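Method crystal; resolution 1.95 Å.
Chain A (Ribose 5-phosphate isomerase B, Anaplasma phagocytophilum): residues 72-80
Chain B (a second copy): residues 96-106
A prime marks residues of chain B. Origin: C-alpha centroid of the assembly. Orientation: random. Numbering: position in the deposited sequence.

Chain A (72-80) GTGIGMSIA
Chain B (96-106) MLAKLSREHND

Residues 72-80 of chain A run from a glycine-rich turn into the first turns of a helix that begins at Ile75 and continues beyond Ala80. In chain B the stretch begins within a helix already under way at Met96′, and by Asp106′, with positive phi, the chain has left it. The two helix axes approach to 10.9 Å, with 71° between their N-to-C directions and a signed crossing angle of -71°. Thr73, Ile75, Gly76 and Ile79 meet residues spread from Leu97′ to Asn105′. The register is set by three pairs of CA atoms: Thr73 CA to Leu100′ CA at 7.8 Å, Ile75 CA to Ser101′ CA at 6.6 Å, and Gly76 CA to Asn105′ CA at 6.5 Å.

Thr73 has phi/psi of -108/-22°, and Gly74, at the N-cap position, adopts 84/-13°. At these angles a CB on Gly74 would be jammed against the carbonyl of Thr73, which calls for glycine. From Ile75 onward the backbone is regular, with Ser78 N bonded to Gly74 O (3.1 Å) and Ile79 N to Ile75 O (3.1 Å). Thr73, chi1 p, turns OG1 back to accept a hydrogen bond from Ile75 N (3.0 Å), satisfying an amide in the first helical turn. Chain B is helical with regular i to i+4 bonds until Asn105′ N to Ser101′ O (3.1 Å) and Asp106′ N to Arg102′ O (3.1 Å), both weak; Asp106′ has phi 47° and psi 45°.

The contact buries 326 Å² and contains no direct hydrogen bond between the stretches. Its centre is Ile75, a knob in a hole formed by Leu97′, Leu100′, Ser101′ and Asn105′. The m,t rotamer of Ile75 carries its CD1 to 3.9 Å from Leu97′ CD1, 4.0 Å from Leu100′ CB and 3.8 Å from Ser101′ N, while Ile75 CG2 lies 3.4 Å from Asn105′ OD1. The branched side chain thus fills the hole with two arms. Leu97′ starts sideways, but its off-rotamer chi1 of -140° and chi2 of 30° bring its end closer. Ser101′ (chi1 p) is small enough to let Ile75 CG2 come within 4.1 Å of its CB, and its OG is occupied by Ala98′ O at 2.9 Å.

Thr73 presents its methyl to chain B: CG2 lies 4.0 Å from Leu100′ CD1 (m,t) and 3.7 Å from His104′ CD2, at the edge of the imidazole and near its plane. His104′ has chi1 m and chi2 -9°.

Asn105′ (chi1 m, chi2 92°) points toward chain A, with ND2 3.5 Å from Gly76 CA. An ideal CB on Gly76 would lie a tight 3.1 Å from Asn105′ ND2, so the bare backbone permits the approach. Ile79 (m,t) adds CD1 at 4.1 Å from Asn105′ CB. One water links the stretches, accepting from Gly76 N (3.2 Å) and Asn105′ ND2 (3.3 Å) and lying 2.9 Å from Thr73 OG1. Asn105′ OD1, by contrast, is buried without a partner.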

# COMPACT_ATOMS: atom_id res chain seq x y z
N GLY A 72 11.38 3.17 -6.70
CA GLY A 72 11.00 4.27 -7.59
C GLY A 72 9.62 4.87 -7.32
O GLY A 72 9.44 6.10 -7.31
N THR A 73 8.65 4.00 -7.10
CA THR A 73 7.23 4.36 -6.90
C THR A 73 6.72 4.20 -5.48
O THR A 73 5.70 4.80 -5.08
CB THR A 73 6.36 3.46 -7.77
OG1 THR A 73 6.46 2.11 -7.29
CG2 THR A 73 6.82 3.55 -9.23
N GLY A 74 7.40 3.37 -4.71
CA GLY A 74 6.93 2.99 -3.41
C GLY A 74 5.93 1.85 -3.39
O GLY A 74 5.70 1.24 -2.33
N ILE A 75 5.39 1.50 -4.57
CA ILE A 75 4.32 0.53 -4.69
C ILE A 75 4.86 -0.85 -4.37
O ILE A 75 4.28 -1.59 -3.56
CB ILE A 75 3.67 0.52 -6.10
CG1 ILE A 75 3.05 1.88 -6.41
CG2 ILE A 75 2.62 -0.60 -6.20
CD1 ILE A 75 2.90 2.17 -7.88
N GLY A 76 6.01 -1.18 -4.95
CA GLY A 76 6.60 -2.49 -4.74
C GLY A 76 7.08 -2.75 -3.33
O GLY A 76 6.88 -3.85 -2.79
N MET A 77 7.71 -1.75 -2.72
CA MET A 77 8.11 -1.88 -1.32
C MET A 77 6.91 -2.11 -0.39
O MET A 77 6.98 -2.90 0.54
CB MET A 77 8.89 -0.65 -0.85
CG MET A 77 10.35 -0.59 -1.37
SD MET A 77 11.27 -2.05 -0.86
CE MET A 77 12.96 -1.40 -0.92
N SER A 78 5.81 -1.40 -0.62
CA SER A 78 4.62 -1.58 0.26
C SER A 78 4.01 -2.97 0.14
O SER A 78 3.67 -3.59 1.14
CB SER A 78 3.58 -0.48 0.06
OG SER A 78 3.27 -0.35 -1.30
N ILE A 79 3.95 -3.49 -1.08
CA ILE A 79 3.50 -4.86 -1.30
C ILE A 79 4.40 -5.87 -0.55
O ILE A 79 3.91 -6.73 0.17
CB ILE A 79 3.50 -5.23 -2.81
CG1 ILE A 79 2.41 -4.46 -3.57
CG2 ILE A 79 3.28 -6.73 -3.01
CD1 ILE A 79 2.61 -4.52 -5.09
N ALA A 80 5.71 -5.75 -0.74
CA ALA A 80 6.67 -6.66 -0.17
C ALA A 80 6.70 -6.60 1.36
O ALA A 80 6.82 -7.63 2.01
CB ALA A 80 8.06 -6.39 -0.75
N MET B 96 -2.48 7.90 -12.50
CA MET B 96 -1.05 7.64 -12.64
C MET B 96 -0.59 6.44 -11.77
O MET B 96 0.13 5.56 -12.22
CB MET B 96 -0.24 8.88 -12.27
CG MET B 96 1.26 8.65 -12.17
SD MET B 96 2.16 8.57 -13.73
CE MET B 96 1.66 7.04 -14.50
N LEU B 97 -1.01 6.44 -10.52
CA LEU B 97 -0.65 5.39 -9.61
C LEU B 97 -1.21 4.04 -10.07
O LEU B 97 -0.52 3.04 -10.00
CB LEU B 97 -1.20 5.75 -8.22
CG LEU B 97 -0.43 5.50 -6.93
CD1 LEU B 97 1.09 5.57 -7.07
CD2 LEU B 97 -0.96 6.56 -5.94
N ALA B 98 -2.47 4.00 -10.52
CA ALA B 98 -3.02 2.77 -11.08
C ALA B 98 -2.15 2.29 -12.25
O ALA B 98 -1.80 1.11 -12.36
CB ALA B 98 -4.47 2.99 -11.57
N LYS B 99 -1.81 3.22 -13.13
CA LYS B 99 -1.03 2.88 -14.35
C LYS B 99 0.31 2.30 -13.97
O LYS B 99 0.68 1.25 -14.46
CB LYS B 99 -0.88 4.12 -15.27
CG LYS B 99 0.01 3.93 -16.52
CD LYS B 99 0.35 5.26 -17.21
CE LYS B 99 1.73 5.26 -17.91
NZ LYS B 99 2.94 5.34 -17.01
N LEU B 100 1.01 2.93 -13.03
CA LEU B 100 2.31 2.41 -12.58
C LEU B 100 2.20 1.07 -11.87
O LEU B 100 3.02 0.18 -12.10
CB LEU B 100 3.00 3.44 -11.66
CG LEU B 100 3.41 4.79 -12.24
CD1 LEU B 100 4.03 5.65 -11.14
CD2 LEU B 100 4.38 4.62 -13.39
N SER B 101 1.20 0.89 -10.99
CA SER B 101 1.05 -0.40 -10.29
C SER B 101 0.83 -1.56 -11.25
O SER B 101 1.29 -2.66 -11.01
CB SER B 101 -0.11 -0.36 -9.25
OG SER B 101 -1.39 -0.28 -9.87
N ARG B 102 0.10 -1.31 -12.32
CA ARG B 102 -0.10 -2.33 -13.35
C ARG B 102 1.19 -2.52 -14.19
O ARG B 102 1.68 -3.63 -14.35
CB ARG B 102 -1.29 -1.94 -14.24
CG ARG B 102 -2.63 -1.99 -13.51
CD ARG B 102 -3.11 -3.40 -13.27
NE ARG B 102 -3.01 -4.17 -14.52
CZ ARG B 102 -2.40 -5.33 -14.67
NH1 ARG B 102 -1.88 -5.97 -13.63
NH2 ARG B 102 -2.33 -5.86 -15.90
N GLU B 103 1.77 -1.44 -14.69
CA GLU B 103 2.98 -1.53 -15.51
C GLU B 103 4.17 -2.18 -14.79
O GLU B 103 4.84 -3.07 -15.36
CB GLU B 103 3.40 -0.15 -16.04
CG GLU B 103 2.45 0.37 -17.09
CD GLU B 103 2.87 1.69 -17.69
OE1 GLU B 103 3.48 2.54 -17.00
OE2 GLU B 103 2.55 1.87 -18.86
N HIS B 104 4.46 -1.74 -13.56
CA HIS B 104 5.67 -2.18 -12.86
C HIS B 104 5.42 -3.40 -12.00
O HIS B 104 6.26 -4.28 -11.90
CB HIS B 104 6.25 -1.05 -11.99
CG HIS B 104 6.53 0.24 -12.72
ND1 HIS B 104 6.47 0.37 -14.08
CD2 HIS B 104 6.94 1.48 -12.24
CE1 HIS B 104 6.80 1.64 -14.43
NE2 HIS B 104 7.09 2.31 -13.30
N ASN B 105 4.28 -3.45 -11.32
CA ASN B 105 4.04 -4.49 -10.32
C ASN B 105 2.97 -5.52 -10.69
O ASN B 105 2.68 -6.42 -9.88
CB ASN B 105 3.70 -3.82 -8.98
CG ASN B 105 4.63 -2.66 -8.68
OD1 ASN B 105 4.32 -1.52 -9.03
ND2 ASN B 105 5.79 -2.94 -8.10
N ASP B 106 2.44 -5.43 -11.92
CA ASP B 106 1.37 -6.35 -12.36
C ASP B 106 0.30 -6.44 -11.25
O ASP B 106 -0.11 -7.55 -10.85
CB ASP B 106 1.93 -7.75 -12.65
CG ASP B 106 0.99 -8.62 -13.50
OD1 ASP B 106 0.15 -8.06 -14.23
OD2 ASP B 106 1.10 -9.87 -13.44
O HOH W 1 7.83 -0.45 -7.48